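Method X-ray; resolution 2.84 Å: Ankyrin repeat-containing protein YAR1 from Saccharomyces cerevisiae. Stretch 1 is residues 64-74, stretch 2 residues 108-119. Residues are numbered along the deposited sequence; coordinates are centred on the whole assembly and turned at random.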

# COMPACT_ATOMS: atom_id res chain seq x y z
N HIS B 64 40.72 26.63 1.06
CA HIS B 64 41.52 27.83 0.82
C HIS B 64 41.44 28.25 -0.64
O HIS B 64 42.38 28.02 -1.42
CB HIS B 64 42.98 27.56 1.18
CG HIS B 64 43.18 27.19 2.61
ND1 HIS B 64 42.50 27.80 3.64
CD2 HIS B 64 44.00 26.27 3.18
CE1 HIS B 64 42.89 27.27 4.79
NE2 HIS B 64 43.79 26.34 4.54
N ILE B 65 40.33 28.88 -0.99
CA ILE B 65 40.03 29.24 -2.37
C ILE B 65 41.12 30.08 -3.08
O ILE B 65 41.40 29.87 -4.26
CB ILE B 65 38.66 29.95 -2.44
CG1 ILE B 65 38.19 30.11 -3.88
CG2 ILE B 65 38.71 31.28 -1.71
CD1 ILE B 65 37.69 28.85 -4.49
N GLU B 66 41.75 31.01 -2.36
CA GLU B 66 42.75 31.87 -2.99
C GLU B 66 44.02 31.10 -3.30
O GLU B 66 44.64 31.28 -4.35
CB GLU B 66 43.04 33.10 -2.12
CG GLU B 66 41.85 34.04 -2.00
CD GLU B 66 41.21 34.33 -3.36
OE1 GLU B 66 41.94 34.68 -4.30
OE2 GLU B 66 39.97 34.19 -3.47
N THR B 67 44.40 30.23 -2.38
CA THR B 67 45.52 29.34 -2.60
C THR B 67 45.22 28.39 -3.76
O THR B 67 46.07 28.17 -4.63
CB THR B 67 45.79 28.52 -1.34
OG1 THR B 67 45.75 29.37 -0.18
CG2 THR B 67 47.14 27.84 -1.44
N VAL B 68 44.00 27.84 -3.78
CA VAL B 68 43.57 26.93 -4.84
C VAL B 68 43.63 27.57 -6.22
O VAL B 68 44.14 26.99 -7.17
CB VAL B 68 42.14 26.38 -4.60
CG1 VAL B 68 41.65 25.59 -5.81
CG2 VAL B 68 42.08 25.53 -3.33
N ARG B 69 43.08 28.78 -6.32
CA ARG B 69 43.08 29.50 -7.59
C ARG B 69 44.50 29.81 -8.04
O ARG B 69 44.81 29.71 -9.23
CB ARG B 69 42.26 30.78 -7.46
CG ARG B 69 42.21 31.60 -8.71
CD ARG B 69 41.45 32.87 -8.44
NE ARG B 69 40.08 32.60 -8.00
CZ ARG B 69 39.08 32.31 -8.83
NH1 ARG B 69 39.31 32.25 -10.14
NH2 ARG B 69 37.86 32.08 -8.36
N TYR B 70 45.37 30.16 -7.10
CA TYR B 70 46.76 30.43 -7.43
C TYR B 70 47.45 29.20 -8.00
O TYR B 70 48.11 29.26 -9.03
CB TYR B 70 47.54 30.93 -6.21
CG TYR B 70 49.02 31.04 -6.46
CD1 TYR B 70 49.56 32.16 -7.07
CD2 TYR B 70 49.88 30.02 -6.09
CE1 TYR B 70 50.93 32.27 -7.31
CE2 TYR B 70 51.26 30.11 -6.32
CZ TYR B 70 51.78 31.24 -6.93
OH TYR B 70 53.14 31.33 -7.16
N ILE B 71 47.32 28.09 -7.29
CA ILE B 71 47.90 26.84 -7.73
C ILE B 71 47.45 26.53 -9.16
O ILE B 71 48.26 26.16 -10.01
CB ILE B 71 47.51 25.69 -6.78
CG1 ILE B 71 48.14 25.92 -5.41
CG2 ILE B 71 47.93 24.35 -7.36
CD1 ILE B 71 47.70 24.96 -4.35
N LEU B 72 46.17 26.71 -9.43
CA LEU B 72 45.63 26.40 -10.74
C LEU B 72 46.13 27.37 -11.81
O LEU B 72 46.51 26.95 -12.90
CB LEU B 72 44.10 26.37 -10.70
CG LEU B 72 43.48 25.11 -10.11
CD1 LEU B 72 41.98 25.27 -9.94
CD2 LEU B 72 43.82 23.90 -10.96
N GLU B 73 46.13 28.66 -11.49
CA GLU B 73 46.62 29.67 -12.43
C GLU B 73 48.08 29.40 -12.83
O GLU B 73 48.42 29.37 -14.02
CB GLU B 73 46.49 31.07 -11.82
CG GLU B 73 45.07 31.63 -11.83
CD GLU B 73 44.95 32.92 -11.04
OE1 GLU B 73 45.94 33.30 -10.37
OE2 GLU B 73 43.86 33.54 -11.09
N THR B 74 48.92 29.20 -11.82
CA THR B 74 50.33 28.90 -12.02
C THR B 74 50.57 27.65 -12.87
O THR B 74 51.36 27.66 -13.80
CB THR B 74 51.04 28.76 -10.66
OG1 THR B 74 50.83 29.96 -9.91
CG2 THR B 74 52.53 28.54 -10.84
N LEU B 108 32.26 24.21 -1.13
CA LEU B 108 31.56 24.60 -2.36
C LEU B 108 32.33 25.52 -3.32
O LEU B 108 32.32 25.30 -4.53
CB LEU B 108 30.20 25.21 -2.02
CG LEU B 108 29.24 25.45 -3.19
CD1 LEU B 108 29.16 24.20 -4.06
CD2 LEU B 108 27.86 25.84 -2.67
N ASP B 109 32.98 26.55 -2.78
CA ASP B 109 33.70 27.52 -3.61
C ASP B 109 34.82 26.85 -4.42
O ASP B 109 35.01 27.14 -5.61
CB ASP B 109 34.27 28.64 -2.73
CG ASP B 109 34.82 28.14 -1.40
OD1 ASP B 109 34.91 26.90 -1.21
OD2 ASP B 109 35.17 28.99 -0.55
N VAL B 110 35.54 25.95 -3.77
CA VAL B 110 36.60 25.19 -4.43
C VAL B 110 36.03 24.34 -5.55
O VAL B 110 36.59 24.26 -6.64
CB VAL B 110 37.31 24.28 -3.41
CG1 VAL B 110 38.12 23.22 -4.12
CG2 VAL B 110 38.19 25.12 -2.50
N VAL B 111 34.89 23.70 -5.26
CA VAL B 111 34.25 22.79 -6.20
C VAL B 111 33.77 23.51 -7.46
O VAL B 111 34.01 23.03 -8.57
CB VAL B 111 33.09 22.03 -5.54
CG1 VAL B 111 32.28 21.26 -6.58
CG2 VAL B 111 33.62 21.09 -4.45
N LYS B 112 33.13 24.65 -7.28
CA LYS B 112 32.72 25.46 -8.43
C LYS B 112 33.94 25.92 -9.23
O LYS B 112 33.92 25.93 -10.46
CB LYS B 112 31.88 26.65 -7.99
CG LYS B 112 30.49 26.30 -7.55
CD LYS B 112 29.69 27.55 -7.28
CE LYS B 112 28.26 27.23 -6.90
NZ LYS B 112 27.45 28.47 -6.69
N LEU B 113 35.01 26.28 -8.54
CA LEU B 113 36.23 26.68 -9.22
C LEU B 113 36.80 25.52 -10.04
O LEU B 113 37.12 25.68 -11.21
CB LEU B 113 37.26 27.17 -8.22
CG LEU B 113 38.55 27.77 -8.78
CD1 LEU B 113 38.25 28.95 -9.69
CD2 LEU B 113 39.41 28.20 -7.63
N LEU B 114 36.90 24.35 -9.42
CA LEU B 114 37.44 23.16 -10.09
C LEU B 114 36.62 22.73 -11.30
O LEU B 114 37.17 22.29 -12.32
CB LEU B 114 37.56 22.00 -9.11
CG LEU B 114 38.65 22.12 -8.05
CD1 LEU B 114 38.67 20.92 -7.13
CD2 LEU B 114 39.98 22.27 -8.75
N CYS B 115 35.30 22.84 -11.20
CA CYS B 115 34.44 22.28 -12.23
C CYS B 115 34.02 23.29 -13.31
O CYS B 115 33.85 22.91 -14.46
CB CYS B 115 33.21 21.65 -11.59
SG CYS B 115 33.60 20.31 -10.45
N ASP B 116 33.86 24.55 -12.93
CA ASP B 116 33.40 25.58 -13.86
C ASP B 116 34.54 26.15 -14.71
O ASP B 116 34.44 26.19 -15.93
CB ASP B 116 32.70 26.73 -13.12
CG ASP B 116 31.41 26.30 -12.44
OD1 ASP B 116 30.76 25.33 -12.90
OD2 ASP B 116 31.02 26.93 -11.43
N GLU B 117 35.61 26.58 -14.05
CA GLU B 117 36.73 27.21 -14.74
C GLU B 117 37.77 26.20 -15.25
O GLU B 117 38.30 26.35 -16.35
CB GLU B 117 37.38 28.26 -13.84
CG GLU B 117 36.38 29.24 -13.25
CD GLU B 117 37.04 30.50 -12.72
OE1 GLU B 117 38.26 30.68 -12.92
OE2 GLU B 117 36.33 31.33 -12.10
N TYR B 118 38.04 25.16 -14.47
CA TYR B 118 39.11 24.22 -14.81
C TYR B 118 38.65 22.80 -15.18
O TYR B 118 39.48 21.90 -15.32
CB TYR B 118 40.17 24.20 -13.72
CG TYR B 118 40.84 25.54 -13.55
CD1 TYR B 118 40.24 26.55 -12.81
CD2 TYR B 118 42.07 25.82 -14.15
CE1 TYR B 118 40.84 27.78 -12.65
CE2 TYR B 118 42.69 27.06 -14.00
CZ TYR B 118 42.06 28.04 -13.24
OH TYR B 118 42.64 29.29 -13.06
N GLU B 119 37.34 22.63 -15.33
CA GLU B 119 36.74 21.42 -15.89
C GLU B 119 37.25 20.12 -15.30
O GLU B 119 37.77 19.26 -16.03
CB GLU B 119 36.88 21.41 -17.41
CG GLU B 119 36.12 22.52 -18.10
CD GLU B 119 36.85 23.08 -19.30
OE1 GLU B 119 37.64 22.33 -19.92
OE2 GLU B 119 36.65 24.27 -19.62

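This is a mainly apolar packing of two nearly parallel helices, with one salt bridge, R69 to E117, at the margin. The axes of helix 65-74 and helix 108-117 cross at -18° and approach to 10.0 Å, and the contact buries 546 Å² in all.

I65, V68 and L72 point toward the second stretch and line up along one side of their helix. I65 reaches the backbone of the second helix: its CD1 lies 3.4 Å from D109 O and 3.6 Å from L113 CD2. The helices come close here, with I65 CA 5.7 Å from V110 CA. V68, short and branched, packs beside it, with CG2 4.0 Å from V110 CG2 and CG1 3.9 Å from L113 CD2. L113 is buried and meets I65, V68, L72 and R69, a place that suits a branched apolar side chain.

L72 packs on Y118. Its CB sits 3.8 Å from the centroid of the Y118 ring, over the face, as a CH-pi contact. L72 CD1 also meets L114 CD2 at 3.8 Å.

R69 starts sideways, but its long chain brings the guanidinium nearer. One face of that group is covered by L113 CD1, 3.4 Å from R69 NH2. At its edge, R69 NH1 gives E117 OE1 a weak hydrogen bond of 3.4 Å within the salt bridge.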